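Local coordinates for protein Afp3 (Serratia entomophila, PDB 6RBN) that probably builds the contractile sheath around the inner tube of the anti-feeding prophage, a phage-tail-like injection system, here in its extended state, at residues L155-D160 against F184-S189; Q203-Y208 against G318-R323; P30-R35 against G124-Y129; Y129-A134 against E163-A168. One frame throughout, in Å; residues are numbered along the deposited sequence.

Interaction 1: residues L155-D160 against F184-S189; sequences LLASPD and FLLADS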
loop_
_atom_site.group_PDB
_atom_site.type_symbol
_atom_site.label_atom_id
_atom_site.label_comp_id
_atom_site.label_asym_id
_atom_site.label_seq_id
_atom_site.Cartn_x
_atom_site.Cartn_y
_atom_site.Cartn_z
ATOM N N LEU D 155 -32.289 -54.351 -18.631
ATOM C CA LEU D 155 -33.493 -55.145 -18.420
ATOM C C LEU D 155 -33.629 -56.185 -19.523
ATOM O O LEU D 155 -33.081 -56.026 -20.615
ATOM C CB LEU D 155 -34.727 -54.245 -18.399
ATOM C CG LEU D 155 -34.806 -53.199 -17.289
ATOM C CD1 LEU D 155 -35.970 -52.272 -17.540
ATOM C CD2 LEU D 155 -34.938 -53.864 -15.938
ATOM N N LEU D 156 -34.337 -57.279 -19.231
ATOM C CA LEU D 156 -34.589 -58.293 -20.253
ATOM C C LEU D 156 -36.015 -58.254 -20.774
ATOM O O LEU D 156 -36.232 -57.756 -21.878
ATOM C CB LEU D 156 -34.216 -59.665 -19.693
ATOM C CG LEU D 156 -32.725 -59.745 -19.340
ATOM C CD1 LEU D 156 -32.378 -61.048 -18.645
ATOM C CD2 LEU D 156 -31.863 -59.554 -20.573
ATOM N N ALA D 157 -37.015 -58.667 -19.981
ATOM C CA ALA D 157 -38.452 -58.416 -20.205
ATOM C C ALA D 157 -38.967 -58.867 -21.582
ATOM O O ALA D 157 -39.282 -58.046 -22.432
ATOM C CB ALA D 157 -38.770 -56.931 -19.999
ATOM N N SER D 158 -39.037 -60.183 -21.800
ATOM C CA SER D 158 -39.530 -60.707 -23.087
ATOM C C SER D 158 -41.055 -60.626 -23.184
ATOM O O SER D 158 -41.748 -61.310 -22.422
ATOM C CB SER D 158 -39.090 -62.147 -23.281
ATOM O OG SER D 158 -39.761 -63.005 -22.377
ATOM N N PRO D 159 -41.622 -59.823 -24.119
ATOM C CA PRO D 159 -43.079 -59.546 -24.176
ATOM C C PRO D 159 -43.890 -60.449 -25.105
ATOM O O PRO D 159 -44.404 -60.026 -26.150
ATOM C CB PRO D 159 -43.102 -58.095 -24.653
ATOM C CG PRO D 159 -41.941 -58.036 -25.603
ATOM C CD PRO D 159 -40.886 -58.974 -25.069
ATOM N N ASP D 160 -44.072 -61.714 -24.737
ATOM C CA ASP D 160 -44.770 -62.585 -25.673
ATOM C C ASP D 160 -45.946 -63.277 -24.995
ATOM O O ASP D 160 -45.821 -63.734 -23.855
ATOM C CB ASP D 160 -43.808 -63.622 -26.247
ATOM C CG ASP D 160 -44.390 -64.370 -27.421
ATOM O OD1 ASP D 160 -44.490 -63.775 -28.512
ATOM O OD2 ASP D 160 -44.747 -65.552 -27.257
ATOM N N PHE D 184 -31.405 -57.543 -15.239
ATOM C CA PHE D 184 -32.574 -57.628 -14.371
ATOM C C PHE D 184 -33.728 -58.152 -15.210
ATOM O O PHE D 184 -34.188 -57.469 -16.126
ATOM C CB PHE D 184 -32.899 -56.268 -13.764
ATOM C CG PHE D 184 -33.898 -56.324 -12.650
ATOM C CD1 PHE D 184 -33.512 -56.727 -11.384
ATOM C CD2 PHE D 184 -35.216 -55.969 -12.862
ATOM C CE1 PHE D 184 -34.419 -56.775 -10.349
ATOM C CE2 PHE D 184 -36.131 -56.018 -11.831
ATOM C CZ PHE D 184 -35.727 -56.423 -10.573
ATOM N N LEU D 185 -34.187 -59.360 -14.904
ATOM C CA LEU D 185 -35.251 -60.000 -15.664
ATOM C C LEU D 185 -36.614 -59.555 -15.159
ATOM O O LEU D 185 -36.846 -59.473 -13.950
ATOM C CB LEU D 185 -35.127 -61.520 -15.566
ATOM C CG LEU D 185 -36.154 -62.395 -16.282
ATOM C CD1 LEU D 185 -36.112 -62.180 -17.770
ATOM C CD2 LEU D 185 -35.904 -63.847 -15.958
ATOM N N LEU D 186 -37.515 -59.263 -16.091
ATOM C CA LEU D 186 -38.902 -58.933 -15.777
ATOM C C LEU D 186 -39.771 -60.083 -16.276
ATOM O O LEU D 186 -40.250 -60.076 -17.410
ATOM C CB LEU D 186 -39.315 -57.614 -16.404
ATOM C CG LEU D 186 -38.611 -56.369 -15.881
ATOM C CD1 LEU D 186 -39.056 -55.145 -16.650
ATOM C CD2 LEU D 186 -38.893 -56.214 -14.409
ATOM N N ALA D 187 -39.973 -61.072 -15.416
ATOM C CA ALA D 187 -40.756 -62.242 -15.769
ATOM C C ALA D 187 -42.241 -61.966 -15.575
ATOM O O ALA D 187 -42.648 -60.931 -15.045
ATOM C CB ALA D 187 -40.319 -63.448 -14.939
ATOM N N ASP D 188 -43.058 -62.917 -16.016
ATOM C CA ASP D 188 -44.506 -62.787 -15.965
ATOM C C ASP D 188 -45.106 -64.072 -15.428
ATOM O O ASP D 188 -44.803 -65.157 -15.929
ATOM C CB ASP D 188 -45.076 -62.490 -17.347
ATOM C CG ASP D 188 -44.719 -61.120 -17.831
ATOM O OD1 ASP D 188 -44.661 -60.191 -17.003
ATOM O OD2 ASP D 188 -44.443 -60.965 -19.036
ATOM N N SER D 189 -45.959 -63.946 -14.421
ATOM C CA SER D 189 -46.616 -65.117 -13.878
ATOM C C SER D 189 -47.706 -65.593 -14.828
ATOM O O SER D 189 -48.197 -64.849 -15.681
ATOM C CB SER D 189 -47.205 -64.809 -12.505
ATOM O OG SER D 189 -47.826 -65.958 -11.965
#
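Leu155 and Phe184 run side by side, pointing the same way, and Leu155 CD2 meets the ring edge at CD2 of Phe184, 3.7 Å away and near the ring plane. Leu156 and Leu185 instead cross at about a right angle. Leu156 has CG anti to its carbonyl carbon, whereas Leu185 has CG anti to its backbone N (chi1 179°), which brings Leu185 CD1 to 3.7 Å from Leu156 CB. The backbones run the same way, 29° apart, and share a single bridge. The connection between these roughly parallel segments contains helix 163-172, and the contact lies beside the parallel pair of strands 185-188 and 204-207. Leu156 N donates to Phe184 O (3.1 Å), approaching from 35° above the carbonyl plane. Phe184 O also takes a CA-H...O contact from Leu155 CA at 3.3 Å. One residue further on, Ala157 CB rests on Leu186 CB at 3.7 Å, and Tyr278 of helix 271-284 touches both Leu155 and Leu186.

Interaction 2: residues Q203-Y208 against G318-R323; sequences QVAVYY and GINVIR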
loop_
_atom_site.group_PDB
_atom_site.type_symbol
_atom_site.label_atom_id
_atom_site.label_comp_id
_atom_site.label_asym_id
_atom_site.label_seq_id
_atom_site.Cartn_x
_atom_site.Cartn_y
_atom_site.Cartn_z
ATOM N N GLN D 203 -32.411 -60.924 -9.063
ATOM C CA GLN D 203 -32.388 -60.180 -10.311
ATOM C C GLN D 203 -33.698 -60.280 -11.079
ATOM O O GLN D 203 -33.748 -59.894 -12.247
ATOM C CB GLN D 203 -31.249 -60.685 -11.196
ATOM C CG GLN D 203 -29.865 -60.595 -10.587
ATOM C CD GLN D 203 -29.446 -59.182 -10.272
ATOM O OE1 GLN D 203 -29.285 -58.819 -9.112
ATOM N NE2 GLN D 203 -29.276 -58.371 -11.304
ATOM N N VAL D 204 -34.754 -60.809 -10.463
ATOM C CA VAL D 204 -35.986 -61.152 -11.164
ATOM C C VAL D 204 -37.159 -60.477 -10.468
ATOM O O VAL D 204 -37.282 -60.548 -9.241
ATOM C CB VAL D 204 -36.192 -62.680 -11.226
ATOM C CG1 VAL D 204 -37.532 -63.037 -11.840
ATOM C CG2 VAL D 204 -35.095 -63.316 -12.033
ATOM N N ALA D 205 -38.008 -59.813 -11.250
ATOM C CA ALA D 205 -39.265 -59.251 -10.774
ATOM C C ALA D 205 -40.395 -59.795 -11.636
ATOM O O ALA D 205 -40.440 -59.531 -12.841
ATOM C CB ALA D 205 -39.238 -57.725 -10.829
ATOM N N VAL D 206 -41.299 -60.544 -11.021
ATOM C CA VAL D 206 -42.430 -61.158 -11.707
ATOM C C VAL D 206 -43.603 -60.188 -11.635
ATOM O O VAL D 206 -43.711 -59.411 -10.688
ATOM C CB VAL D 206 -42.742 -62.528 -11.064
ATOM C CG1 VAL D 206 -43.856 -63.274 -11.778
ATOM C CG2 VAL D 206 -41.486 -63.376 -11.005
ATOM N N TYR D 207 -44.452 -60.173 -12.667
ATOM C CA TYR D 207 -45.638 -59.315 -12.708
ATOM C C TYR D 207 -46.802 -60.140 -13.235
ATOM O O TYR D 207 -46.781 -60.574 -14.390
ATOM C CB TYR D 207 -45.394 -58.081 -13.575
ATOM C CG TYR D 207 -44.425 -57.108 -12.954
ATOM C CD1 TYR D 207 -44.858 -56.142 -12.056
ATOM C CD2 TYR D 207 -43.068 -57.177 -13.232
ATOM C CE1 TYR D 207 -43.972 -55.259 -11.478
ATOM C CE2 TYR D 207 -42.175 -56.303 -12.652
ATOM C CZ TYR D 207 -42.633 -55.347 -11.773
ATOM O OH TYR D 207 -41.747 -54.471 -11.199
ATOM N N TYR D 208 -47.820 -60.356 -12.399
ATOM C CA TYR D 208 -48.806 -61.392 -12.696
ATOM C C TYR D 208 -49.857 -61.071 -13.765
ATOM O O TYR D 208 -49.913 -61.823 -14.747
ATOM C CB TYR D 208 -49.487 -61.858 -11.400
ATOM C CG TYR D 208 -50.745 -62.668 -11.621
ATOM C CD1 TYR D 208 -50.700 -63.936 -12.175
ATOM C CD2 TYR D 208 -51.978 -62.166 -11.241
ATOM C CE1 TYR D 208 -51.855 -64.662 -12.378
ATOM C CE2 TYR D 208 -53.133 -62.891 -11.430
ATOM C CZ TYR D 208 -53.066 -64.140 -11.995
ATOM O OH TYR D 208 -54.218 -64.867 -12.182
ATOM N N GLY D 318 -42.340 -62.657 -4.752
ATOM C CA GLY D 318 -42.285 -61.505 -5.627
ATOM C C GLY D 318 -43.234 -61.690 -6.786
ATOM O O GLY D 318 -42.853 -62.263 -7.804
ATOM N N ILE D 319 -44.472 -61.204 -6.668
ATOM C CA ILE D 319 -45.472 -61.386 -7.710
ATOM C C ILE D 319 -45.931 -60.057 -8.298
ATOM O O ILE D 319 -46.181 -59.971 -9.506
ATOM C CB ILE D 319 -46.667 -62.221 -7.203
ATOM C CG1 ILE D 319 -46.172 -63.557 -6.650
ATOM C CG2 ILE D 319 -47.598 -62.571 -8.331
ATOM C CD1 ILE D 319 -45.426 -64.417 -7.653
ATOM N N ASN D 320 -46.044 -59.009 -7.471
ATOM C CA ASN D 320 -46.124 -57.602 -7.894
ATOM C C ASN D 320 -47.335 -57.343 -8.799
ATOM O O ASN D 320 -47.216 -57.097 -9.997
ATOM C CB ASN D 320 -44.828 -57.168 -8.582
ATOM C CG ASN D 320 -43.641 -57.205 -7.659
ATOM O OD1 ASN D 320 -43.748 -56.873 -6.484
ATOM N ND2 ASN D 320 -42.496 -57.609 -8.185
ATOM N N VAL D 321 -48.506 -57.445 -8.184
ATOM C CA VAL D 321 -49.767 -57.444 -8.913
ATOM C C VAL D 321 -50.052 -56.066 -9.509
ATOM O O VAL D 321 -49.875 -55.031 -8.869
ATOM C CB VAL D 321 -50.895 -57.897 -7.970
ATOM C CG1 VAL D 321 -52.211 -57.877 -8.670
ATOM C CG2 VAL D 321 -50.600 -59.282 -7.431
ATOM N N ILE D 322 -50.480 -56.061 -10.771
ATOM C CA ILE D 322 -51.074 -54.890 -11.409
ATOM C C ILE D 322 -52.515 -54.785 -10.925
ATOM O O ILE D 322 -53.351 -55.627 -11.266
ATOM C CB ILE D 322 -51.029 -55.002 -12.940
ATOM C CG1 ILE D 322 -49.613 -55.293 -13.431
ATOM C CG2 ILE D 322 -51.555 -53.730 -13.568
ATOM C CD1 ILE D 322 -48.629 -54.219 -13.118
ATOM N N ARG D 323 -52.812 -53.756 -10.143
ATOM C CA ARG D 323 -54.127 -53.577 -9.546
ATOM C C ARG D 323 -54.920 -52.520 -10.297
ATOM O O ARG D 323 -54.363 -51.672 -10.998
ATOM C CB ARG D 323 -54.009 -53.175 -8.074
ATOM C CG ARG D 323 -53.434 -54.243 -7.179
ATOM C CD ARG D 323 -54.418 -55.369 -6.975
ATOM N NE ARG D 323 -55.638 -54.904 -6.327
ATOM C CZ ARG D 323 -55.796 -54.816 -5.010
ATOM N NH1 ARG D 323 -54.813 -55.167 -4.199
ATOM N NH2 ARG D 323 -56.940 -54.382 -4.506
#
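Segment 318-323, which falls in the subtilisin-like sheath family region, passes the C-terminal end of strand 204-207 of a two-stranded parallel sheet before entering the hairpin of strands 322-325 and 329-332. The touching parts diverge by 49°, and no beta bridge joins them. Both hydrogen bonds across the segments are weak. Tyr208 N donates to Ile319 O over 3.3 Å, with an N-H...O angle of only 123°. Asn320 ND2 gives a weak bond to Val206 O, also 3.3 Å, and a further bond to Arg336 O, so this amide links strand 204-207 to a third part of the chain. A CA-H...O contact from Tyr207 CA to Ile319 O (3.3 Å) lies beside the Tyr208 bond. Among the aromatic contacts, the Tyr207 ring carries Asn320 ND2 over one face, offset toward the rim, with the ring and amide planes 41° apart. Tyr207 CE1 is 3.6 Å from Asn320 CB, and the phenol OH bonds to Tyr278 OH. Apolar contacts flank this centre. Tyr207 CD1 comes within 4.4 Å of Ile322 CD1, and although the Ile319 side chain leaves its backbone pointing away from the strand, its CG2 branch packs against Tyr208 CB at 3.7 Å.

Interaction 3: residues P30-R35 against G124-Y129; sequences PLFVAR and GPCYLY
Phe32 sets the edge of its ring against the sulfur of Cys126, with CE2 3.5 Å from SG and the sulfur 82° off the ring normal, a Cys sulfur-aromatic contact. The pair sits at the start of two parallel neighbours, strands 31-34 and 127-130, in a three-stranded mixed sheet whose other edge is strand 48-49. The axes of the short segments 31-34 and 127-129 pass 4.7 Å apart at 24°. The backbone evidence for parallel pairing is that the bonds of Phe32 lead to both sides of Leu128: Phe32 N donates to Tyr127 O (3.1 Å) in the carbonyl plane, and Phe32 O receives Tyr129 N (3.2 Å) along a nearly straight N-H...O line of 175°. The bond from Tyr127 N to Pro30 O is weak. On the face of Phe32 and Leu128, the two side chains cross obliquely, with Leu128 CD2 3.7 Å from Phe32 CB; Leu115 of helix 111-120 touches both. The other face holds Leu31, Val33, Tyr127 and Tyr129, met in part by helix 143-149. There Leu31, its CG anti to the backbone N, brings CD1 to 3.7 Å from Tyr127 CB and also reaches toward Tyr129. Tyr127 OH bonds to Glu152. Val33 and Tyr129 lie side by side, pointing the same way, and Val33 CG1 meets the ring edge of Tyr129 at CD2, 4.2 Å away.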
loop_
_atom_site.group_PDB
_atom_site.type_symbol
_atom_site.label_atom_id
_atom_site.label_comp_id
_atom_site.label_asym_id
_atom_site.label_seq_id
_atom_site.Cartn_x
_atom_site.Cartn_y
_atom_site.Cartn_z
ATOM N N PRO D 30 -33.942 -52.095 -22.197
ATOM C CA PRO D 30 -34.382 -53.488 -22.254
ATOM C C PRO D 30 -34.030 -54.186 -23.567
ATOM O O PRO D 30 -33.591 -53.570 -24.536
ATOM C CB PRO D 30 -35.901 -53.363 -22.104
ATOM C CG PRO D 30 -36.204 -52.051 -22.696
ATOM C CD PRO D 30 -35.059 -51.158 -22.392
ATOM N N LEU D 31 -34.246 -55.505 -23.572
ATOM C CA LEU D 31 -34.015 -56.364 -24.737
ATOM C C LEU D 31 -35.261 -57.220 -24.960
ATOM O O LEU D 31 -35.373 -58.334 -24.441
ATOM C CB LEU D 31 -32.773 -57.226 -24.551
ATOM C CG LEU D 31 -32.439 -58.185 -25.701
ATOM C CD1 LEU D 31 -32.100 -57.451 -26.967
ATOM C CD2 LEU D 31 -31.343 -59.124 -25.307
ATOM N N PHE D 32 -36.197 -56.720 -25.754
ATOM C CA PHE D 32 -37.453 -57.427 -25.953
ATOM C C PHE D 32 -37.244 -58.596 -26.907
ATOM O O PHE D 32 -36.937 -58.399 -28.086
ATOM C CB PHE D 32 -38.519 -56.479 -26.484
ATOM C CG PHE D 32 -38.847 -55.366 -25.547
ATOM C CD1 PHE D 32 -39.582 -55.604 -24.403
ATOM C CD2 PHE D 32 -38.436 -54.079 -25.815
ATOM C CE1 PHE D 32 -39.885 -54.587 -23.537
ATOM C CE2 PHE D 32 -38.748 -53.059 -24.956
ATOM C CZ PHE D 32 -39.468 -53.315 -23.814
ATOM N N VAL D 33 -37.411 -59.809 -26.395
ATOM C CA VAL D 33 -37.323 -61.027 -27.191
ATOM C C VAL D 33 -38.753 -61.432 -27.521
ATOM O O VAL D 33 -39.479 -61.955 -26.671
ATOM C CB VAL D 33 -36.574 -62.137 -26.452
ATOM C CG1 VAL D 33 -36.551 -63.402 -27.283
ATOM C CG2 VAL D 33 -35.166 -61.692 -26.123
ATOM N N ALA D 34 -39.172 -61.181 -28.758
ATOM C CA ALA D 34 -40.523 -61.508 -29.188
ATOM C C ALA D 34 -40.493 -61.839 -30.675
ATOM O O ALA D 34 -39.426 -61.930 -31.287
ATOM C CB ALA D 34 -41.485 -60.361 -28.868
ATOM N N ARG D 35 -41.677 -62.015 -31.257
ATOM C CA ARG D 35 -41.801 -62.416 -32.659
ATOM C C ARG D 35 -41.879 -61.175 -33.546
ATOM O O ARG D 35 -42.923 -60.816 -34.092
ATOM C CB ARG D 35 -43.019 -63.309 -32.851
ATOM C CG ARG D 35 -42.929 -64.657 -32.176
ATOM C CD ARG D 35 -44.162 -65.487 -32.486
ATOM N NE ARG D 35 -44.091 -66.830 -31.917
ATOM C CZ ARG D 35 -44.567 -67.162 -30.721
ATOM N NH1 ARG D 35 -45.155 -66.248 -29.963
ATOM N NH2 ARG D 35 -44.458 -68.408 -30.287
ATOM N N GLY D 124 -37.082 -45.550 -24.687
ATOM C CA GLY D 124 -35.689 -45.831 -24.452
ATOM C C GLY D 124 -34.976 -46.273 -25.713
ATOM O O GLY D 124 -35.554 -46.299 -26.801
ATOM N N PRO D 125 -33.691 -46.613 -25.589
ATOM C CA PRO D 125 -32.948 -47.091 -26.770
ATOM C C PRO D 125 -33.403 -48.452 -27.278
ATOM O O PRO D 125 -33.160 -48.762 -28.450
ATOM C CB PRO D 125 -31.496 -47.114 -26.274
ATOM C CG PRO D 125 -31.462 -46.137 -25.145
ATOM C CD PRO D 125 -32.791 -46.284 -24.470
ATOM N N CYS D 126 -33.986 -49.293 -26.412
ATOM C CA CYS D 126 -34.871 -50.403 -26.781
ATOM C C CYS D 126 -34.289 -51.422 -27.763
ATOM O O CYS D 126 -34.673 -51.438 -28.935
ATOM C CB CYS D 126 -36.177 -49.834 -27.344
ATOM S SG CYS D 126 -37.511 -51.026 -27.582
ATOM N N TYR D 127 -33.311 -52.213 -27.338
ATOM C CA TYR D 127 -32.771 -53.276 -28.174
ATOM C C TYR D 127 -33.810 -54.370 -28.405
ATOM O O TYR D 127 -34.623 -54.674 -27.530
ATOM C CB TYR D 127 -31.510 -53.868 -27.545
ATOM C CG TYR D 127 -30.337 -52.925 -27.583
ATOM C CD1 TYR D 127 -29.523 -52.844 -28.704
ATOM C CD2 TYR D 127 -30.066 -52.088 -26.518
ATOM C CE1 TYR D 127 -28.462 -51.974 -28.749
ATOM C CE2 TYR D 127 -29.012 -51.211 -26.556
ATOM C CZ TYR D 127 -28.211 -51.157 -27.671
ATOM O OH TYR D 127 -27.153 -50.284 -27.707
ATOM N N LEU D 128 -33.797 -54.941 -29.608
ATOM C CA LEU D 128 -34.725 -55.997 -29.989
ATOM C C LEU D 128 -33.962 -57.212 -30.490
ATOM O O LEU D 128 -32.926 -57.077 -31.142
ATOM C CB LEU D 128 -35.693 -55.554 -31.085
ATOM C CG LEU D 128 -36.668 -54.413 -30.830
ATOM C CD1 LEU D 128 -37.552 -54.247 -32.047
ATOM C CD2 LEU D 128 -37.487 -54.651 -29.587
ATOM N N TYR D 129 -34.489 -58.395 -30.195
ATOM C CA TYR D 129 -33.961 -59.651 -30.727
ATOM C C TYR D 129 -35.099 -60.454 -31.332
ATOM O O TYR D 129 -35.855 -61.111 -30.593
ATOM C CB TYR D 129 -33.260 -60.456 -29.637
ATOM C CG TYR D 129 -32.669 -61.752 -30.133
ATOM C CD1 TYR D 129 -31.529 -61.754 -30.923
ATOM C CD2 TYR D 129 -33.243 -62.972 -29.805
ATOM C CE1 TYR D 129 -30.983 -62.932 -31.378
ATOM C CE2 TYR D 129 -32.701 -64.155 -30.256
ATOM C CZ TYR D 129 -31.571 -64.126 -31.042
ATOM O OH TYR D 129 -31.025 -65.300 -31.495
#

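Interaction 4: residues Y129-A134 against E163-A168; sequences YPLEKA and ETYRTA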
loop_
_atom_site.group_PDB
_atom_site.type_symbol
_atom_site.label_atom_id
_atom_site.label_comp_id
_atom_site.label_asym_id
_atom_site.label_seq_id
_atom_site.Cartn_x
_atom_site.Cartn_y
_atom_site.Cartn_z
ATOM N N TYR D 129 -34.489 -58.395 -30.195
ATOM C CA TYR D 129 -33.961 -59.651 -30.727
ATOM C C TYR D 129 -35.099 -60.454 -31.332
ATOM O O TYR D 129 -35.855 -61.111 -30.593
ATOM C CB TYR D 129 -33.260 -60.456 -29.637
ATOM C CG TYR D 129 -32.669 -61.752 -30.133
ATOM C CD1 TYR D 129 -31.529 -61.754 -30.923
ATOM C CD2 TYR D 129 -33.243 -62.972 -29.805
ATOM C CE1 TYR D 129 -30.983 -62.932 -31.378
ATOM C CE2 TYR D 129 -32.701 -64.155 -30.256
ATOM C CZ TYR D 129 -31.571 -64.126 -31.042
ATOM O OH TYR D 129 -31.025 -65.300 -31.495
ATOM N N PRO D 130 -35.274 -60.434 -32.656
ATOM C CA PRO D 130 -36.353 -61.218 -33.272
ATOM C C PRO D 130 -36.092 -62.717 -33.232
ATOM O O PRO D 130 -35.123 -63.217 -33.810
ATOM C CB PRO D 130 -36.395 -60.687 -34.707
ATOM C CG PRO D 130 -35.039 -60.150 -34.952
ATOM C CD PRO D 130 -34.555 -59.612 -33.644
ATOM N N LEU D 131 -36.964 -63.440 -32.534
ATOM C CA LEU D 131 -36.834 -64.876 -32.332
ATOM C C LEU D 131 -38.180 -65.499 -32.662
ATOM O O LEU D 131 -39.146 -65.319 -31.915
ATOM C CB LEU D 131 -36.388 -65.165 -30.894
ATOM C CG LEU D 131 -35.922 -66.526 -30.375
ATOM C CD1 LEU D 131 -37.071 -67.374 -29.903
ATOM C CD2 LEU D 131 -35.134 -67.251 -31.447
ATOM N N GLU D 132 -38.242 -66.229 -33.780
ATOM C CA GLU D 132 -39.523 -66.520 -34.423
ATOM C C GLU D 132 -40.309 -67.608 -33.701
ATOM O O GLU D 132 -41.413 -67.363 -33.207
ATOM C CB GLU D 132 -39.293 -66.912 -35.885
ATOM C CG GLU D 132 -40.572 -67.191 -36.659
ATOM C CD GLU D 132 -41.430 -65.953 -36.868
ATOM O OE1 GLU D 132 -40.876 -64.834 -36.923
ATOM O OE2 GLU D 132 -42.665 -66.100 -36.975
ATOM N N LYS D 133 -39.775 -68.820 -33.640
ATOM C CA LYS D 133 -40.451 -69.915 -32.961
ATOM C C LYS D 133 -39.698 -70.239 -31.681
ATOM O O LYS D 133 -38.575 -69.783 -31.481
ATOM C CB LYS D 133 -40.568 -71.150 -33.862
ATOM C CG LYS D 133 -39.264 -71.845 -34.185
ATOM C CD LYS D 133 -39.510 -72.990 -35.158
ATOM C CE LYS D 133 -38.228 -73.722 -35.511
ATOM N NZ LYS D 133 -37.694 -74.473 -34.345
ATOM N N ALA D 134 -40.331 -71.013 -30.800
ATOM C CA ALA D 134 -39.780 -71.197 -29.461
ATOM C C ALA D 134 -38.714 -72.286 -29.427
ATOM O O ALA D 134 -37.661 -72.111 -28.802
ATOM C CB ALA D 134 -40.900 -71.519 -28.475
ATOM N N GLU D 163 -47.002 -69.083 -23.551
ATOM C CA GLU D 163 -46.460 -69.461 -22.251
ATOM C C GLU D 163 -45.181 -70.275 -22.395
ATOM O O GLU D 163 -44.214 -70.045 -21.663
ATOM C CB GLU D 163 -47.511 -70.244 -21.464
ATOM C CG GLU D 163 -47.230 -70.403 -19.975
ATOM C CD GLU D 163 -46.397 -71.624 -19.636
ATOM O OE1 GLU D 163 -46.446 -72.610 -20.400
ATOM O OE2 GLU D 163 -45.699 -71.598 -18.601
ATOM N N THR D 164 -45.160 -71.237 -23.317
ATOM C CA THR D 164 -43.973 -72.053 -23.526
ATOM C C THR D 164 -42.876 -71.310 -24.274
ATOM O O THR D 164 -41.725 -71.757 -24.260
ATOM C CB THR D 164 -44.333 -73.324 -24.290
ATOM O OG1 THR D 164 -44.889 -72.975 -25.562
ATOM C CG2 THR D 164 -45.345 -74.143 -23.508
ATOM N N TYR D 165 -43.213 -70.201 -24.934
ATOM C CA TYR D 165 -42.201 -69.371 -25.574
ATOM C C TYR D 165 -41.334 -68.678 -24.532
ATOM O O TYR D 165 -40.111 -68.610 -24.680
ATOM C CB TYR D 165 -42.883 -68.339 -26.469
ATOM C CG TYR D 165 -41.972 -67.488 -27.325
ATOM C CD1 TYR D 165 -41.536 -67.929 -28.565
ATOM C CD2 TYR D 165 -41.547 -66.244 -26.891
ATOM C CE1 TYR D 165 -40.715 -67.144 -29.351
ATOM C CE2 TYR D 165 -40.730 -65.456 -27.663
ATOM C CZ TYR D 165 -40.316 -65.910 -28.887
ATOM O OH TYR D 165 -39.496 -65.115 -29.648
ATOM N N ARG D 166 -41.956 -68.164 -23.470
ATOM C CA ARG D 166 -41.219 -67.419 -22.457
ATOM C C ARG D 166 -40.391 -68.340 -21.575
ATOM O O ARG D 166 -39.324 -67.947 -21.094
ATOM C CB ARG D 166 -42.186 -66.603 -21.608
ATOM C CG ARG D 166 -42.812 -65.454 -22.345
ATOM C CD ARG D 166 -43.857 -64.783 -21.492
ATOM N NE ARG D 166 -44.996 -65.668 -21.294
ATOM C CZ ARG D 166 -46.062 -65.361 -20.571
ATOM N NH1 ARG D 166 -46.150 -64.179 -19.996
ATOM N NH2 ARG D 166 -47.055 -66.229 -20.443
ATOM N N THR D 167 -40.876 -69.563 -21.338
ATOM C CA THR D 167 -40.139 -70.532 -20.538
ATOM C C THR D 167 -38.836 -70.948 -21.214
ATOM O O THR D 167 -37.827 -71.146 -20.528
ATOM C CB THR D 167 -41.035 -71.744 -20.266
ATOM O OG1 THR D 167 -42.245 -71.298 -19.644
ATOM C CG2 THR D 167 -40.365 -72.746 -19.342
ATOM N N ALA D 168 -38.823 -71.030 -22.544
ATOM C CA ALA D 168 -37.578 -71.279 -23.258
ATOM C C ALA D 168 -36.648 -70.075 -23.203
ATOM O O ALA D 168 -35.424 -70.236 -23.230
ATOM C CB ALA D 168 -37.872 -71.656 -24.707
#
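The loop that follows strand 127-130 closes over the first turns of helix 163-172, and one aromatic side chain, Tyr165, carries most of this contact between loop and helix. Its CG is anti to the backbone N (chi1 -174°), which sends the ring from the helix toward the loop. The tight part is the packing round this ring. Leu131 and Tyr165 slide past each other in opposite directions, so Leu131 CD1 comes back along the ring to 3.7 Å from CE1 of Tyr165. Nearer the root of the ring, Ala134 CB lies 3.6 Å from Tyr165 CD1, approaching obliquely. Tyr165 OH donates to Leu131 O, in the carbonyl plane and on a lone pair; the modelled separation is very short and should not be read as strength or strain. Arg35 makes a cation-pi contact with the same ring, and Val33 of strand 31-34 touches both Leu131 and Tyr165. One turn along the helix, Ala168 CB lies 4.1 Å from Ala134 O.

The solvent side is much looser. Glu132 and Lys133 leave the backbone pointing away from the helix, and Lys133 NZ pairs with Asp135; what they offer the ring is mainly backbone, with the Lys133 carbonyl carbon 4.0 Å from Tyr165 CE1. Thr164 is likewise exposed and meets the loop through its carbonyl oxygen, 4.3 Å from Ala134 CB.

Interaction 1 touches the other three; interaction 2 touches neither 3 nor 4. Interactions 1 and 2 join through the parallel strands 185-188 and 204-207, where Leu185 N lies 2.7 Å from Gln203 O and Leu185 O 3.0 Å from Ala205 N, both probable hydrogen bonds. Interactions 3 and 4 share Tyr129, and Ala34 O lies 3.1 Å from Leu131 N, a probable hydrogen bond just beyond strand 127-130. The salt bridge from Asp160 OD2 to Arg35 NH1 (2.8 Å) ties interaction 1 to interaction 3. Interactions 1 and 4 interleave along the chain, their segments alternating as 129-134, 155-160, 163-168 and 184-189. The centres of interactions 2 and 3 are about 20 Å apart.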